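Local coordinates for protein 6-phosphogluconolactonase (Thermotoga maritima, PDB 1VL1) that hydrolyses 6-phosphogluconolactone to 6-phosphogluconate, the second step of the oxidative stage of the pentose phosphate pathway, at residues I120-I131 with D163-P171; D136-M145 with A186-I197. All coordinates share one frame; numbering follows the deposited sequence.

Overall arrangement
Interaction 1 sets helix 120-134 against strand 166-168 toward the periphery, its centre about 15 Å from that of the chain; interaction 2, about 6 Å from the chain centre, pairs two inner strands of the same mixed sheet. Their centres lie about 18 Å apart, yet they touch: Ile131 CG2 packs 3.7 Å from Phe138 CZ, and Leu165 O lies 3.3 Å from Ala186 CB. Helix 120-134 is followed in the chain by strand 140-143, after a short loop, and the four segments alternate along the chain. A bound citrate, probably from the crystallisation liquor, lies about 5 Å from Gly144 in interaction 2.

Interaction 1 of 2, residues I120-I131 with D163-P171; sequences IEKACEKYEREI and DNLVTFTDP
Asn164 opens the contact modestly, its CB lying against the Glu128 carboxylate. At Leu165 the same carboxylate receives the backbone N-H through two weak bonds, one to each oxygen, while Glu128 CD rests 3.6 Å from Leu165 CB. The Val166 N-H makes the firmer bond to Glu128 OE1 (3.0 Å), arriving from above the carboxylate plane. A bend at chi2 (147°) in Glu128 carries the group over these successive amides, and Arg132 forms a salt bridge with OE2, so the charge is probably shared between backbone and guanidinium.

Val166 turns both methyls to the helix. CG2 packs 3.9 Å from Ile131 CD1 and also meets Tyr127 CD2, whereas CG1 lies 4.1 Å from Cys124 CB. Thr167 turns its side chain away from the helix. Phe168 then sets its ring against Ile120 and Cys124, one helical turn apart: Ile120 CG2 sits over one face, 4.0 Å from the centroid and only 13° off the normal, a CH-pi contact, and Cys124 SG meets the ring edge 4.9 Å from the centroid, a sulfur-aromatic contact that is tentative because it belongs to one of two modelled Cys124 conformers. Glu121 CB also approaches the ring, at CE2.

Helix and strand run almost antiparallel, at 167°, with axes 7.5 Å apart at closest approach. Ile120, Cys124 and Val166 also touch Val180 on strand 179-182, the antiparallel partner of strand 166-168, while Tyr127 and Ile131 reach Phe77 on strand 74-82; the helix thus packs across three neighbouring strands of the sheet.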
loop_
_atom_site.group_PDB
_atom_site.type_symbol
_atom_site.label_atom_id
_atom_site.label_comp_id
_atom_site.label_asym_id
_atom_site.label_seq_id
_atom_site.Cartn_x
_atom_site.Cartn_y
_atom_site.Cartn_z
ATOM N N ILE A 120 -2.766 14.169 -15.334
ATOM C CA ILE A 120 -2.028 13.369 -14.387
ATOM C C ILE A 120 -1.212 14.169 -13.380
ATOM O O ILE A 120 -1.171 13.816 -12.190
ATOM C CB ILE A 120 -1.132 12.328 -15.133
ATOM C CG1 ILE A 120 -0.743 11.199 -14.208
ATOM C CG2 ILE A 120 0.015 13.040 -15.888
ATOM C CD1 ILE A 120 -0.041 9.992 -14.826
ATOM N N GLU A 121 -0.591 15.261 -13.830
ATOM C CA GLU A 121 0.176 16.088 -12.872
ATOM C C GLU A 121 -0.731 16.688 -11.809
ATOM O O GLU A 121 -0.392 16.741 -10.611
ATOM C CB GLU A 121 0.960 17.185 -13.581
ATOM C CG GLU A 121 1.535 18.245 -12.641
ATOM C CD GLU A 121 2.528 19.147 -13.324
ATOM O OE1 GLU A 121 3.675 18.690 -13.532
ATOM O OE2 GLU A 121 2.162 20.302 -13.615
ATOM N N LYS A 122 -1.914 17.097 -12.229
ATOM C CA LYS A 122 -2.866 17.723 -11.311
ATOM C C LYS A 122 -3.402 16.664 -10.329
ATOM O O LYS A 122 -3.655 16.948 -9.141
ATOM C CB LYS A 122 -4.019 18.355 -12.067
ATOM C CG LYS A 122 -3.584 19.395 -13.017
ATOM C CD LYS A 122 -3.013 20.588 -12.332
ATOM C CE LYS A 122 -2.793 21.651 -13.380
ATOM N NZ LYS A 122 -2.159 22.922 -12.919
ATOM N N ALA A 123 -3.641 15.447 -10.840
ATOM C CA ALA A 123 -4.044 14.350 -9.967
ATOM C C ALA A 123 -3.000 14.098 -8.883
ATOM O O ALA A 123 -3.316 13.927 -7.701
ATOM C CB ALA A 123 -4.253 13.085 -10.812
ATOM N N CYS A 124 -1.737 14.133 -9.275
ATOM C CA CYS A 124 -0.627 13.980 -8.308
ATOM C C CYS A 124 -0.626 15.071 -7.248
ATOM O O CYS A 124 -0.518 14.765 -6.053
ATOM C CB CYS A 124 0.743 13.987 -8.961
ATOM S SG CYS A 124 1.195 12.574 -9.972
ATOM N N GLU A 125 -0.755 16.320 -7.663
ATOM C CA GLU A 125 -0.605 17.461 -6.776
ATOM C C GLU A 125 -1.770 17.524 -5.824
ATOM O O GLU A 125 -1.599 17.828 -4.638
ATOM C CB GLU A 125 -0.449 18.725 -7.597
ATOM C CG GLU A 125 0.835 18.723 -8.347
ATOM C CD GLU A 125 0.986 19.854 -9.302
ATOM O OE1 GLU A 125 -0.026 20.588 -9.607
ATOM O OE2 GLU A 125 2.161 20.019 -9.749
ATOM N N LYS A 126 -2.971 17.207 -6.346
ATOM C CA LYS A 126 -4.166 17.139 -5.525
ATOM C C LYS A 126 -4.001 16.084 -4.437
ATOM O O LYS A 126 -4.332 16.300 -3.297
ATOM C CB LYS A 126 -5.397 16.867 -6.383
ATOM C CG LYS A 126 -6.693 16.651 -5.558
ATOM C CD LYS A 126 -7.888 16.464 -6.472
ATOM C CE LYS A 126 -9.043 15.881 -5.781
ATOM N NZ LYS A 126 -10.297 15.917 -6.638
ATOM N N TYR A 127 -3.502 14.913 -4.811
ATOM C CA TYR A 127 -3.375 13.826 -3.851
ATOM C C TYR A 127 -2.296 14.179 -2.851
ATOM O O TYR A 127 -2.464 13.950 -1.661
ATOM C CB TYR A 127 -2.968 12.554 -4.602
ATOM C CG TYR A 127 -3.061 11.307 -3.799
ATOM C CD1 TYR A 127 -4.154 11.089 -2.980
ATOM C CD2 TYR A 127 -2.087 10.325 -3.840
ATOM C CE1 TYR A 127 -4.305 9.914 -2.242
ATOM C CE2 TYR A 127 -2.237 9.152 -3.093
ATOM C CZ TYR A 127 -3.317 8.958 -2.291
ATOM O OH TYR A 127 -3.478 7.793 -1.513
ATOM N N GLU A 128 -1.209 14.769 -3.320
ATOM C CA GLU A 128 -0.142 15.206 -2.398
ATOM C C GLU A 128 -0.688 16.202 -1.340
ATOM O O GLU A 128 -0.451 16.046 -0.142
ATOM C CB GLU A 128 1.029 15.843 -3.151
ATOM C CG GLU A 128 2.141 16.211 -2.195
ATOM C CD GLU A 128 3.568 16.095 -2.746
ATOM O OE1 GLU A 128 3.825 15.446 -3.766
ATOM O OE2 GLU A 128 4.441 16.676 -2.115
ATOM N N ARG A 129 -1.429 17.187 -1.791
ATOM C CA ARG A 129 -2.060 18.146 -0.885
ATOM C C ARG A 129 -2.964 17.445 0.137
ATOM O O ARG A 129 -3.016 17.841 1.307
ATOM C CB ARG A 129 -2.848 19.228 -1.624
ATOM C CG ARG A 129 -2.020 20.288 -2.370
ATOM C CD ARG A 129 -2.786 21.438 -2.942
ATOM N NE ARG A 129 -3.830 21.035 -3.868
ATOM C CZ ARG A 129 -3.713 20.933 -5.196
ATOM N NH1 ARG A 129 -2.561 21.164 -5.802
ATOM N NH2 ARG A 129 -4.806 20.623 -5.906
ATOM N N GLU A 130 -3.736 16.450 -0.310
ATOM C CA GLU A 130 -4.665 15.771 0.587
ATOM C C GLU A 130 -3.911 14.995 1.657
ATOM O O GLU A 130 -4.302 14.988 2.813
ATOM C CB GLU A 130 -5.541 14.778 -0.177
ATOM C CG GLU A 130 -6.657 15.356 -0.907
ATOM C CD GLU A 130 -7.599 14.263 -1.413
ATOM O OE1 GLU A 130 -7.868 13.287 -0.689
ATOM O OE2 GLU A 130 -8.045 14.482 -2.546
ATOM N N ILE A 131 -2.864 14.275 1.246
ATOM C CA ILE A 131 -2.061 13.547 2.213
ATOM C C ILE A 131 -1.460 14.472 3.271
ATOM O O ILE A 131 -1.603 14.209 4.491
ATOM C CB ILE A 131 -0.936 12.776 1.486
ATOM C CG1 ILE A 131 -1.570 11.725 0.601
ATOM C CG2 ILE A 131 -0.028 12.160 2.514
ATOM C CD1 ILE A 131 -0.534 11.076 -0.325
ATOM N N ASP A 163 11.784 13.886 -5.386
ATOM C CA ASP A 163 11.622 14.743 -4.270
ATOM C C ASP A 163 10.213 15.384 -4.188
ATOM O O ASP A 163 10.047 16.621 -4.250
ATOM C CB ASP A 163 12.677 15.814 -4.374
ATOM C CG ASP A 163 12.752 16.607 -3.149
ATOM O OD1 ASP A 163 12.320 16.049 -2.100
ATOM O OD2 ASP A 163 13.179 17.768 -3.159
ATOM N N ASN A 164 9.229 14.533 -3.974
ATOM C CA ASN A 164 7.827 14.875 -3.797
ATOM C C ASN A 164 7.280 13.729 -2.936
ATOM O O ASN A 164 7.925 12.694 -2.841
ATOM C CB ASN A 164 7.066 14.835 -5.120
ATOM C CG ASN A 164 7.566 15.783 -6.128
ATOM O OD1 ASN A 164 8.296 15.391 -7.075
ATOM N ND2 ASN A 164 7.222 17.058 -5.958
ATOM N N LEU A 165 6.079 13.869 -2.381
ATOM C CA LEU A 165 5.376 12.745 -1.799
ATOM C C LEU A 165 4.673 11.868 -2.853
ATOM O O LEU A 165 4.551 10.657 -2.716
ATOM C CB LEU A 165 4.363 13.223 -0.748
ATOM C CG LEU A 165 4.953 13.955 0.451
ATOM C CD1 LEU A 165 3.912 14.489 1.395
ATOM C CD2 LEU A 165 5.961 13.097 1.250
ATOM N N VAL A 166 4.256 12.476 -3.955
ATOM C CA VAL A 166 3.493 11.797 -4.972
ATOM C C VAL A 166 4.081 12.203 -6.303
ATOM O O VAL A 166 4.362 13.408 -6.511
ATOM C CB VAL A 166 2.015 12.212 -4.942
ATOM C CG1 VAL A 166 1.228 11.335 -5.900
ATOM C CG2 VAL A 166 1.458 12.056 -3.527
ATOM N N THR A 167 4.328 11.231 -7.163
ATOM C CA THR A 167 4.792 11.517 -8.506
ATOM C C THR A 167 4.038 10.683 -9.538
ATOM O O THR A 167 3.115 9.946 -9.200
ATOM C CB THR A 167 6.310 11.305 -8.611
ATOM O OG1 THR A 167 6.770 11.836 -9.876
ATOM C CG2 THR A 167 6.677 9.851 -8.616
ATOM N N PHE A 168 4.413 10.780 -10.800
ATOM C CA PHE A 168 3.762 9.970 -11.835
ATOM C C PHE A 168 4.813 9.359 -12.790
ATOM O O PHE A 168 5.975 9.809 -12.803
ATOM C CB PHE A 168 2.678 10.767 -12.575
ATOM C CG PHE A 168 3.190 11.908 -13.419
ATOM C CD1 PHE A 168 3.530 11.691 -14.741
ATOM C CD2 PHE A 168 3.281 13.193 -12.897
ATOM C CE1 PHE A 168 3.986 12.767 -15.541
ATOM C CE2 PHE A 168 3.706 14.260 -13.666
ATOM C CZ PHE A 168 4.064 14.034 -14.994
ATOM N N THR A 169 4.417 8.352 -13.565
ATOM C CA THR A 169 5.358 7.581 -14.398
ATOM C C THR A 169 4.916 7.690 -15.846
ATOM O O THR A 169 3.788 8.059 -16.132
ATOM C CB THR A 169 5.402 6.070 -13.976
ATOM O OG1 THR A 169 4.152 5.441 -14.309
ATOM C CG2 THR A 169 5.565 5.872 -12.455
ATOM N N ASP A 170 5.819 7.328 -16.750
ATOM C CA ASP A 170 5.415 7.000 -18.099
ATOM C C ASP A 170 4.675 5.633 -18.096
ATOM O O ASP A 170 4.664 4.961 -17.090
ATOM C CB ASP A 170 6.648 6.987 -18.993
ATOM C CG ASP A 170 7.458 8.312 -18.897
ATOM O OD1 ASP A 170 6.933 9.422 -18.615
ATOM O OD2 ASP A 170 8.682 8.307 -19.106
ATOM N N PRO A 171 4.011 5.239 -19.183
ATOM C CA PRO A 171 3.455 3.877 -19.257
ATOM C C PRO A 171 4.458 2.815 -18.754
ATOM O O PRO A 171 5.549 2.654 -19.311
ATOM C CB PRO A 171 3.132 3.714 -20.741
ATOM C CG PRO A 171 2.716 5.111 -21.147
ATOM C CD PRO A 171 3.719 6.012 -20.416
#

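Interaction 2 of 2, residues D136-M145 with A186-I197; sequences DQFDLAILGM and ALNTSLYVLFLI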
loop_
_atom_site.group_PDB
_atom_site.type_symbol
_atom_site.label_atom_id
_atom_site.label_comp_id
_atom_site.label_asym_id
_atom_site.label_seq_id
_atom_site.Cartn_x
_atom_site.Cartn_y
_atom_site.Cartn_z
ATOM N N ASP A 136 1.342 14.002 8.789
ATOM C CA ASP A 136 2.764 14.042 8.366
ATOM C C ASP A 136 3.460 12.678 8.439
ATOM O O ASP A 136 4.670 12.532 8.114
ATOM C CB ASP A 136 3.567 15.067 9.168
ATOM C CG ASP A 136 3.470 14.870 10.666
ATOM O OD1 ASP A 136 2.852 13.912 11.184
ATOM O OD2 ASP A 136 4.017 15.738 11.416
ATOM N N GLN A 137 2.689 11.660 8.838
ATOM C CA GLN A 137 3.230 10.344 9.140
ATOM C C GLN A 137 2.157 9.282 8.969
ATOM O O GLN A 137 1.128 9.370 9.603
ATOM C CB GLN A 137 3.725 10.322 10.601
ATOM C CG GLN A 137 4.447 9.075 11.022
ATOM C CD GLN A 137 5.095 9.211 12.389
ATOM O OE1 GLN A 137 6.314 9.433 12.488
ATOM N NE2 GLN A 137 4.290 9.081 13.449
ATOM N N PHE A 138 2.396 8.271 8.135
ATOM C CA PHE A 138 1.521 7.107 8.117
ATOM C C PHE A 138 1.890 6.192 9.278
ATOM O O PHE A 138 3.072 6.082 9.676
ATOM C CB PHE A 138 1.643 6.359 6.808
ATOM C CG PHE A 138 1.350 7.172 5.601
ATOM C CD1 PHE A 138 0.072 7.685 5.387
ATOM C CD2 PHE A 138 2.306 7.386 4.644
ATOM C CE1 PHE A 138 -0.208 8.437 4.252
ATOM C CE2 PHE A 138 2.023 8.101 3.478
ATOM C CZ PHE A 138 0.774 8.648 3.293
ATOM N N ASP A 139 0.891 5.549 9.835
ATOM C CA ASP A 139 1.093 4.562 10.907
ATOM C C ASP A 139 1.438 3.188 10.319
ATOM O O ASP A 139 2.300 2.476 10.841
ATOM C CB ASP A 139 -0.181 4.462 11.754
ATOM C CG ASP A 139 -0.432 5.698 12.531
ATOM O OD1 ASP A 139 0.401 6.084 13.403
ATOM O OD2 ASP A 139 -1.445 6.388 12.320
ATOM N N LEU A 140 0.812 2.863 9.201
ATOM C CA LEU A 140 0.917 1.537 8.646
ATOM C C LEU A 140 0.806 1.577 7.152
ATOM O O LEU A 140 -0.043 2.296 6.648
ATOM C CB LEU A 140 -0.221 0.750 9.217
ATOM C CG LEU A 140 -0.387 -0.724 8.923
ATOM C CD1 LEU A 140 0.861 -1.476 9.305
ATOM C CD2 LEU A 140 -1.513 -1.274 9.733
ATOM N N ALA A 141 1.673 0.844 6.441
ATOM C CA ALA A 141 1.573 0.712 5.019
ATOM C C ALA A 141 1.467 -0.789 4.730
ATOM O O ALA A 141 2.258 -1.559 5.221
ATOM C CB ALA A 141 2.760 1.310 4.310
ATOM N N ILE A 142 0.444 -1.175 4.009
ATOM C CA ILE A 142 0.205 -2.572 3.590
ATOM C C ILE A 142 0.453 -2.646 2.095
ATOM O O ILE A 142 -0.349 -2.153 1.241
ATOM C CB ILE A 142 -1.235 -3.061 3.966
ATOM C CG1 ILE A 142 -1.526 -2.837 5.443
ATOM C CG2 ILE A 142 -1.413 -4.539 3.608
ATOM C CD1 ILE A 142 -2.959 -3.040 5.870
ATOM N N LEU A 143 1.589 -3.244 1.755
ATOM C CA LEU A 143 2.097 -3.188 0.412
ATOM C C LEU A 143 2.272 -4.546 -0.184
ATOM O O LEU A 143 2.459 -5.538 0.570
ATOM C CB LEU A 143 3.458 -2.486 0.429
ATOM C CG LEU A 143 3.441 -1.064 0.964
ATOM C CD1 LEU A 143 4.883 -0.483 0.979
ATOM C CD2 LEU A 143 2.485 -0.179 0.154
ATOM N N GLY A 144 2.109 -4.634 -1.503
ATOM C CA GLY A 144 2.545 -5.793 -2.294
ATOM C C GLY A 144 3.894 -5.584 -2.940
ATOM O O GLY A 144 4.507 -4.522 -2.811
ATOM N N MET A 145 4.371 -6.598 -3.627
ATOM C CA MET A 145 5.562 -6.453 -4.457
ATOM C C MET A 145 5.354 -7.295 -5.680
ATOM O O MET A 145 4.866 -8.389 -5.587
ATOM C CB MET A 145 6.784 -6.980 -3.707
ATOM C CG MET A 145 8.041 -6.973 -4.530
ATOM S SD MET A 145 9.475 -7.742 -3.744
ATOM C CE MET A 145 9.014 -9.427 -3.979
ATOM N N ALA A 186 7.503 9.301 0.796
ATOM C CA ALA A 186 6.161 9.223 1.379
ATOM C C ALA A 186 6.016 7.880 2.114
ATOM O O ALA A 186 5.594 7.814 3.282
ATOM C CB ALA A 186 5.101 9.389 0.303
ATOM N N LEU A 187 6.417 6.815 1.433
ATOM C CA LEU A 187 6.245 5.454 2.006
ATOM C C LEU A 187 7.058 5.304 3.279
ATOM O O LEU A 187 6.632 4.669 4.249
ATOM C CB LEU A 187 6.587 4.366 0.963
ATOM C CG LEU A 187 5.570 4.239 -0.197
ATOM C CD1 LEU A 187 6.085 3.249 -1.179
ATOM C CD2 LEU A 187 4.257 3.753 0.356
ATOM N N ASN A 188 8.263 5.861 3.262
ATOM C CA ASN A 188 9.174 5.746 4.382
ATOM C C ASN A 188 8.841 6.614 5.607
ATOM O O ASN A 188 9.488 6.523 6.649
ATOM C CB ASN A 188 10.606 5.945 3.848
ATOM C CG ASN A 188 11.120 4.756 3.043
ATOM O OD1 ASN A 188 10.515 3.693 3.038
ATOM N ND2 ASN A 188 12.225 4.953 2.336
ATOM N N THR A 189 7.784 7.433 5.543
ATOM C CA THR A 189 7.257 8.038 6.761
ATOM C C THR A 189 6.426 7.059 7.590
ATOM O O THR A 189 6.095 7.369 8.739
ATOM C CB THR A 189 6.356 9.267 6.504
ATOM O OG1 THR A 189 5.168 8.885 5.789
ATOM C CG2 THR A 189 7.067 10.294 5.630
ATOM N N SER A 190 6.112 5.896 7.036
ATOM C CA SER A 190 5.297 4.918 7.744
ATOM C C SER A 190 6.049 4.295 8.914
ATOM O O SER A 190 7.188 3.862 8.769
ATOM C CB SER A 190 4.883 3.821 6.796
ATOM O OG SER A 190 4.222 4.239 5.620
ATOM N N LEU A 191 5.412 4.248 10.088
ATOM C CA LEU A 191 5.989 3.598 11.264
ATOM C C LEU A 191 6.220 2.095 10.975
ATOM O O LEU A 191 7.295 1.574 11.260
ATOM C CB LEU A 191 5.099 3.801 12.499
ATOM C CG LEU A 191 4.908 5.257 12.961
ATOM C CD1 LEU A 191 3.938 5.310 14.158
ATOM C CD2 LEU A 191 6.276 5.872 13.393
ATOM N N TYR A 192 5.221 1.450 10.374
ATOM C CA TYR A 192 5.274 0.015 10.076
ATOM C C TYR A 192 4.975 -0.202 8.612
ATOM O O TYR A 192 4.026 0.337 8.088
ATOM C CB TYR A 192 4.264 -0.747 10.944
ATOM C CG TYR A 192 4.516 -0.601 12.427
ATOM C CD1 TYR A 192 5.434 -1.388 13.057
ATOM C CD2 TYR A 192 3.858 0.395 13.179
ATOM C CE1 TYR A 192 5.715 -1.232 14.418
ATOM C CE2 TYR A 192 4.129 0.577 14.570
ATOM C CZ TYR A 192 5.074 -0.261 15.166
ATOM O OH TYR A 192 5.381 -0.170 16.514
ATOM N N VAL A 193 5.839 -0.956 7.928
ATOM C CA VAL A 193 5.616 -1.317 6.583
ATOM C C VAL A 193 5.466 -2.849 6.551
ATOM O O VAL A 193 6.313 -3.574 7.095
ATOM C CB VAL A 193 6.792 -0.915 5.680
ATOM C CG1 VAL A 193 6.649 -1.522 4.347
ATOM C CG2 VAL A 193 6.863 0.591 5.533
ATOM N N LEU A 194 4.345 -3.288 5.990
ATOM C CA LEU A 194 4.044 -4.711 5.819
ATOM C C LEU A 194 4.055 -5.034 4.348
ATOM O O LEU A 194 3.338 -4.408 3.565
ATOM C CB LEU A 194 2.649 -5.035 6.363
ATOM C CG LEU A 194 2.332 -4.538 7.777
ATOM C CD1 LEU A 194 0.971 -5.136 8.284
ATOM C CD2 LEU A 194 3.406 -4.848 8.728
ATOM N N PHE A 195 4.817 -6.042 3.938
ATOM C CA PHE A 195 4.769 -6.534 2.559
ATOM C C PHE A 195 4.025 -7.876 2.556
ATOM O O PHE A 195 4.301 -8.723 3.383
ATOM C CB PHE A 195 6.190 -6.797 2.006
ATOM C CG PHE A 195 6.926 -5.534 1.637
ATOM C CD1 PHE A 195 6.753 -4.967 0.367
ATOM C CD2 PHE A 195 7.830 -4.960 2.520
ATOM C CE1 PHE A 195 7.418 -3.818 0.017
ATOM C CE2 PHE A 195 8.515 -3.812 2.135
ATOM C CZ PHE A 195 8.311 -3.261 0.941
ATOM N N LEU A 196 3.142 -8.073 1.581
ATOM C CA LEU A 196 2.349 -9.297 1.466
ATOM C C LEU A 196 2.681 -9.928 0.135
ATOM O O LEU A 196 2.340 -9.350 -0.900
ATOM C CB LEU A 196 0.866 -8.947 1.497
ATOM C CG LEU A 196 0.177 -8.675 2.800
ATOM C CD1 LEU A 196 0.960 -7.981 3.792
ATOM C CD2 LEU A 196 -1.200 -8.091 2.561
ATOM N N ILE A 197 3.390 -11.049 0.159
ATOM C CA ILE A 197 3.872 -11.697 -1.050
ATOM C C ILE A 197 3.627 -13.179 -0.966
ATOM O O ILE A 197 3.636 -13.759 0.138
ATOM C CB ILE A 197 5.353 -11.418 -1.358
ATOM C CG1 ILE A 197 6.314 -11.900 -0.231
ATOM C CG2 ILE A 197 5.577 -9.934 -1.666
ATOM C CD1 ILE A 197 7.700 -12.074 -0.792
HETATM O O HOH W 1 2.465 -8.898 -3.497
#
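Strands 140-143 and 192-197 run parallel, 14° between their directions and 4.8 Å between axes at closest approach, and a ladder of backbone hydrogen bonds extends from Phe138 O with Leu191 N to Leu143 O with Leu196 N. Its straightest bond, Leu194 N to Ala141 O (2.8 Å), has an N-H...O angle of 171°.

On the face bearing Leu140 and Ile142, Leu140 CD1 lies 3.7 Å from Leu194 CG, and Ile142 CG2 packs equally close to Leu196 CD2. Ala141 and Leu143 project from the other face; Leu143 CD1 meets Val193 CG1 at 3.9 Å, and its CB faces Phe195 CD1.

Before the strands, the Phe138 ring presents its edge to Ala186 O, 3.6 Å from CD2. That carbonyl also accepts from Thr189 OG1, which turns back toward the preceding helical turn. Ser190 OG similarly bonds Leu187 O and rests 3.5 Å from Ala141 CB. Gln137, extended with CG trans to its own N (chi1 -174°), lays its amide across Leu191, OE1 being 3.7 Å from CD2 and also taking a hydrogen bond from Lys223. Putting an alanine at Gln137 would probably uncover the Leu191 methyls and leave Lys223 without this acceptor.

At the far end a water bridges Met145 N and Leu196 O, continuing the link between the chains where the direct ladder stops. The chemistry is that of a parallel sheet interior: along the strands backbone polar groups pair with each other, whereas Phe138 N, just before them, is buried without a partner in the model, and mainly aliphatic side chains pack on both faces.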